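Local atomic coordinates of ORF10 (PDB entry 6RIW), a protein that probably condenses acyl chains as the ketosynthase-chain length factor part of a larger polyunsaturated fatty acid synthase protein. Residues I284-A289 / A316-D321; A433-F438 / L447-P452. One frame throughout, in Å; residues are numbered along the deposited sequence.

Interaction 1: residues I284-A289 / A316-D321; sequences IIKGGA and ADADVD. With MG (magnesium ion), chain B.
Lys286 reaches from strand 283-292 to the end of helix 304-318, meeting Ala318 and Val320. Its CB lies 4.1 Å from Ala318 CB. CG, anti to the backbone N (chi1 -163°), packs obliquely 3.6 Å from Val320 CG2 and equally near Ala318 O. CD packs on Gln450 OE1, CE comes to 4.0 Å from Ala318 O, and NZ, after a bend at chi4, donates to that oxygen at 2.8 Å, nearly in line with the carbonyl bond. The carbonyl belongs to the last turn of the helix, which ends in a Schellman motif with Asp319, at positive phi, as the C' residue. On the strand, Lys286 and Gly287 both face Val448, a classic beta bulge. An alanine at Lys286 would probably leave Ala318 O without this donor and open a gap beside Val320 CG2. Lys286 O binds the magnesium ion at 2.2 Å; Met1 O and a water hydrogen-bonded to Ile285 O are further ligands. Beyond the bulge, Asp317 OD2 accepts from Gly288 N at 2.9 Å, on its anti side and 30° out of the carboxylate plane. Gly287 permits the close approach: its CA is 3.1 Å from Asp317 OD2, and a CB would collide with Ala318 CA.

Interaction 2: residues A433-F438 / L447-P452; sequences AGVSVF and LVLQQP
Ala433 and Leu449 face each other as an antiparallel hydrogen-bonded pair, joined both ways through the backbone. Ala433 N donates to Leu449 O, and Leu449 N returns a bond to Ala433 O; each measures 2.8 Å, and both are nearly straight at the hydrogen. Leu449 CB is 3.8 Å from Ala433 O. Next comes Gly434, opposite Val448 in a non-hydrogen-bonded pair. Here the strands draw in to 4.7 Å between the CA atoms, and Gly434 CA makes a CA-H...O contact with Leu447 O at 3.3 Å. The backbone of Gly434 bonds outward to Tyr327 and Glu329 of the neighbouring parallel strand. Strand 432-439 is thus flanked on both sides; with 443-450 it forms a beta hairpin within the thiolase-like fold of the ketosynthase region. Val435 then pairs with Leu447: Val435 N to Leu447 O and Leu447 N to Val435 O, both 2.9 Å and both in the plane of the accepting carbonyl. On the face carrying Ala433, Val435, Leu447 and Leu449, one apolar touch runs diagonally between the strands. Val435 CG2 sits beside the backbone N and is therefore the branch turned to Leu449, meeting its CD1 at 3.8 Å, the two side chains passing at a slant. Helix 374-387 covers this face, with Ala381 on Val435, Met378 on Leu447 and Leu385 on both Ala433 and Leu449. Further along, Ser436 OG hydrogen-bonds to His446 ND1 within the hairpin. Four backbone bonds thus satisfy the peptide N-H and C=O groups of Ala433 and Val435 in a buried setting, fixing the strand register while the small and branched apolar groups are left to pack against the helix.

Both contacts are largely buried, but interaction 1 includes partly exposed residues and a metal site, whereas all the touching residues of interaction 2 are buried. They meet at strand 443-450, which neighbours 283-292 on one side and 432-439 on the other: Lys286 N probably bonds to Val448 O, and Ile284 O to Gln450 N, each at 2.8 Å. Helix 304-318 joins them again, ending in interaction 1 and placing Tyr315 against Val448 of interaction 2. Their chemistry follows their places. The strand-to-helix-end contact relies on a lysine, a carboxylate and glycines at a bulge; the strand-to-strand contact relies on regular backbone pairing and aliphatic packing.

Interaction 1: residues I284-A289 / A316-D321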
loop_
_atom_site.group_PDB
_atom_site.type_symbol
_atom_site.label_atom_id
_atom_site.label_comp_id
_atom_site.label_asym_id
_atom_site.label_seq_id
_atom_site.Cartn_x
_atom_site.Cartn_y
_atom_site.Cartn_z
ATOM N N ILE A 284 -25.489 -12.193 0.337
ATOM C CA ILE A 284 -25.668 -11.158 1.344
ATOM C C ILE A 284 -24.449 -11.180 2.257
ATOM O O ILE A 284 -24.045 -12.250 2.746
ATOM C CB ILE A 284 -26.960 -11.377 2.158
ATOM C CG1 ILE A 284 -28.214 -11.317 1.250
ATOM C CG2 ILE A 284 -27.016 -10.406 3.347
ATOM C CD1 ILE A 284 -28.682 -9.927 0.857
ATOM N N ILE A 285 -23.842 -10.013 2.466
ATOM C CA ILE A 285 -22.834 -9.864 3.505
ATOM C C ILE A 285 -23.590 -9.509 4.780
ATOM O O ILE A 285 -24.166 -8.422 4.896
ATOM C CB ILE A 285 -21.782 -8.802 3.148
ATOM C CG1 ILE A 285 -21.064 -9.194 1.842
ATOM C CG2 ILE A 285 -20.773 -8.673 4.281
ATOM C CD1 ILE A 285 -20.182 -8.098 1.268
ATOM N N LYS A 286 -23.631 -10.457 5.718
ATOM C CA LYS A 286 -24.426 -10.304 6.927
ATOM C C LYS A 286 -23.686 -9.497 7.973
ATOM O O LYS A 286 -24.314 -8.792 8.778
ATOM C CB LYS A 286 -24.789 -11.685 7.486
ATOM C CG LYS A 286 -25.938 -11.688 8.500
ATOM C CD LYS A 286 -27.296 -11.381 7.843
ATOM C CE LYS A 286 -28.384 -11.191 8.897
ATOM N NZ LYS A 286 -27.928 -10.267 10.005
ATOM N N GLY A 287 -22.362 -9.584 7.968
ATOM C CA GLY A 287 -21.560 -8.837 8.909
ATOM C C GLY A 287 -20.113 -9.260 8.785
ATOM O O GLY A 287 -19.750 -10.052 7.912
ATOM N N GLY A 288 -19.297 -8.719 9.674
ATOM C CA GLY A 288 -17.906 -9.120 9.709
ATOM C C GLY A 288 -17.134 -8.175 10.597
ATOM O O GLY A 288 -17.692 -7.241 11.179
ATOM N N ALA A 289 -15.832 -8.431 10.681
ATOM C CA ALA A 289 -15.013 -7.677 11.611
ATOM C C ALA A 289 -13.556 -7.735 11.201
ATOM O O ALA A 289 -13.112 -8.628 10.472
ATOM C CB ALA A 289 -15.145 -8.195 13.043
ATOM N N ALA A 316 -20.883 -11.360 16.328
ATOM C CA ALA A 316 -21.606 -10.280 16.994
ATOM C C ALA A 316 -22.054 -9.215 15.996
ATOM O O ALA A 316 -23.201 -8.752 16.041
ATOM C CB ALA A 316 -20.732 -9.661 18.075
ATOM N N ASP A 317 -21.165 -8.813 15.083
ATOM C CA ASP A 317 -21.542 -7.781 14.117
ATOM C C ASP A 317 -22.647 -8.274 13.197
ATOM O O ASP A 317 -23.551 -7.508 12.843
ATOM C CB ASP A 317 -20.337 -7.341 13.283
ATOM C CG ASP A 317 -20.708 -6.291 12.236
ATOM O OD1 ASP A 317 -20.840 -5.096 12.601
ATOM O OD2 ASP A 317 -20.878 -6.653 11.047
ATOM N N ALA A 318 -22.572 -9.546 12.779
ATOM C CA ALA A 318 -23.574 -10.112 11.889
ATOM C C ALA A 318 -24.876 -10.415 12.618
ATOM O O ALA A 318 -25.909 -10.599 11.965
ATOM C CB ALA A 318 -23.040 -11.401 11.238
ATOM N N ASP A 319 -24.841 -10.454 13.951
ATOM C CA ASP A 319 -25.976 -10.925 14.754
ATOM C C ASP A 319 -26.397 -12.328 14.317
ATOM O O ASP A 319 -27.584 -12.628 14.153
ATOM C CB ASP A 319 -27.148 -9.947 14.682
ATOM C CG ASP A 319 -27.937 -9.879 15.982
ATOM O OD1 ASP A 319 -28.235 -8.751 16.451
ATOM O OD2 ASP A 319 -28.262 -10.951 16.532
ATOM N N VAL A 320 -25.410 -13.197 14.125
ATOM C CA VAL A 320 -25.623 -14.546 13.617
ATOM C C VAL A 320 -25.058 -15.531 14.628
ATOM O O VAL A 320 -23.922 -15.374 15.091
ATOM C CB VAL A 320 -24.971 -14.737 12.235
ATOM C CG1 VAL A 320 -24.734 -16.201 11.934
ATOM C CG2 VAL A 320 -25.831 -14.102 11.164
ATOM N N ASP A 321 -25.848 -16.538 14.968
ATOM C CA ASP A 321 -25.380 -17.603 15.846
ATOM C C ASP A 321 -24.301 -18.427 15.148
ATOM O O ASP A 321 -24.552 -18.979 14.067
ATOM C CB ASP A 321 -26.552 -18.501 16.252
ATOM C CG ASP A 321 -26.202 -19.447 17.393
ATOM O OD1 ASP A 321 -25.024 -19.836 17.522
ATOM O OD2 ASP A 321 -27.113 -19.821 18.165
HETATM MG MG MG B . -25.455 -6.903 8.990
HETATM O O HOH W 1 -24.440 -6.299 6.896
#

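Interaction 2: residues A433-F438 / L447-P452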
loop_
_atom_site.group_PDB
_atom_site.type_symbol
_atom_site.label_atom_id
_atom_site.label_comp_id
_atom_site.label_asym_id
_atom_site.label_seq_id
_atom_site.Cartn_x
_atom_site.Cartn_y
_atom_site.Cartn_z
ATOM N N ALA A 433 -21.986 -18.968 5.287
ATOM C CA ALA A 433 -20.570 -19.250 5.129
ATOM C C ALA A 433 -19.745 -18.166 5.806
ATOM O O ALA A 433 -20.153 -17.006 5.870
ATOM C CB ALA A 433 -20.185 -19.349 3.644
ATOM N N GLY A 434 -18.580 -18.555 6.312
ATOM C CA GLY A 434 -17.579 -17.611 6.771
ATOM C C GLY A 434 -16.436 -17.545 5.777
ATOM O O GLY A 434 -16.172 -18.506 5.050
ATOM N N VAL A 435 -15.757 -16.400 5.722
ATOM C CA VAL A 435 -14.502 -16.282 4.986
ATOM C C VAL A 435 -13.482 -15.638 5.911
ATOM O O VAL A 435 -13.750 -14.571 6.483
ATOM C CB VAL A 435 -14.644 -15.449 3.693
ATOM C CG1 VAL A 435 -13.290 -15.378 2.968
ATOM C CG2 VAL A 435 -15.694 -16.021 2.782
ATOM N N SER A 436 -12.321 -16.276 6.062
ATOM C CA SER A 436 -11.257 -15.802 6.936
ATOM C C SER A 436 -10.014 -15.464 6.123
ATOM O O SER A 436 -9.649 -16.194 5.191
ATOM C CB SER A 436 -10.901 -16.847 8.022
ATOM O OG SER A 436 -12.065 -17.335 8.674
ATOM N N VAL A 437 -9.362 -14.355 6.472
ATOM C CA VAL A 437 -8.038 -14.043 5.939
ATOM C C VAL A 437 -7.185 -13.503 7.080
ATOM O O VAL A 437 -7.629 -12.629 7.837
ATOM C CB VAL A 437 -8.068 -13.056 4.745
ATOM C CG1 VAL A 437 -8.599 -13.738 3.500
ATOM C CG2 VAL A 437 -8.934 -11.824 5.059
ATOM N N PHE A 438 -5.972 -14.048 7.221
ATOM C CA PHE A 438 -5.061 -13.704 8.316
ATOM C C PHE A 438 -3.703 -13.299 7.731
ATOM O O PHE A 438 -2.857 -14.154 7.451
ATOM C CB PHE A 438 -4.925 -14.876 9.285
ATOM C CG PHE A 438 -6.244 -15.391 9.828
ATOM C CD1 PHE A 438 -7.213 -14.519 10.313
ATOM C CD2 PHE A 438 -6.504 -16.756 9.869
ATOM C CE1 PHE A 438 -8.415 -14.992 10.834
ATOM C CE2 PHE A 438 -7.694 -17.240 10.382
ATOM C CZ PHE A 438 -8.658 -16.362 10.861
ATOM N N LEU A 447 -15.570 -12.491 7.379
ATOM C CA LEU A 447 -16.836 -12.011 6.857
ATOM C C LEU A 447 -17.861 -13.130 6.953
ATOM O O LEU A 447 -17.532 -14.297 6.719
ATOM C CB LEU A 447 -16.708 -11.550 5.407
ATOM C CG LEU A 447 -15.804 -10.342 5.166
ATOM C CD1 LEU A 447 -15.699 -10.069 3.671
ATOM C CD2 LEU A 447 -16.341 -9.125 5.929
ATOM N N VAL A 448 -19.089 -12.771 7.318
ATOM C CA VAL A 448 -20.200 -13.715 7.426
ATOM C C VAL A 448 -21.129 -13.474 6.245
ATOM O O VAL A 448 -21.653 -12.362 6.071
ATOM C CB VAL A 448 -20.938 -13.567 8.765
ATOM C CG1 VAL A 448 -22.007 -14.669 8.899
ATOM C CG2 VAL A 448 -19.946 -13.632 9.902
ATOM N N LEU A 449 -21.302 -14.499 5.407
ATOM C CA LEU A 449 -22.076 -14.398 4.182
ATOM C C LEU A 449 -23.268 -15.350 4.230
ATOM O O LEU A 449 -23.189 -16.438 4.809
ATOM C CB LEU A 449 -21.229 -14.739 2.957
ATOM C CG LEU A 449 -19.808 -14.187 2.921
ATOM C CD1 LEU A 449 -19.085 -14.747 1.693
ATOM C CD2 LEU A 449 -19.906 -12.668 2.866
ATOM N N GLN A 450 -24.355 -14.946 3.580
ATOM C CA GLN A 450 -25.545 -15.780 3.494
ATOM C C GLN A 450 -26.055 -15.812 2.064
ATOM O O GLN A 450 -25.768 -14.925 1.254
ATOM C CB GLN A 450 -26.638 -15.279 4.447
ATOM C CG GLN A 450 -26.300 -15.530 5.910
ATOM C CD GLN A 450 -27.422 -15.111 6.860
ATOM O OE1 GLN A 450 -28.268 -14.278 6.522
ATOM N NE2 GLN A 450 -27.428 -15.693 8.051
ATOM N N GLN A 451 -26.845 -16.845 1.766
ATOM C CA GLN A 451 -27.400 -17.002 0.434
ATOM C C GLN A 451 -28.217 -15.768 0.059
ATOM O O GLN A 451 -28.724 -15.059 0.939
ATOM C CB GLN A 451 -28.269 -18.266 0.366
ATOM C CG GLN A 451 -29.443 -18.266 1.328
ATOM C CD GLN A 451 -30.227 -19.570 1.260
ATOM O OE1 GLN A 451 -30.193 -20.374 2.194
ATOM N NE2 GLN A 451 -30.910 -19.794 0.142
ATOM N N PRO A 452 -28.330 -15.464 -1.234
ATOM C CA PRO A 452 -29.066 -14.266 -1.637
ATOM C C PRO A 452 -30.542 -14.384 -1.308
ATOM O O PRO A 452 -31.117 -15.474 -1.314
ATOM C CB PRO A 452 -28.847 -14.202 -3.153
ATOM C CG PRO A 452 -28.497 -15.589 -3.545
ATOM C CD PRO A 452 -27.761 -16.180 -2.388
#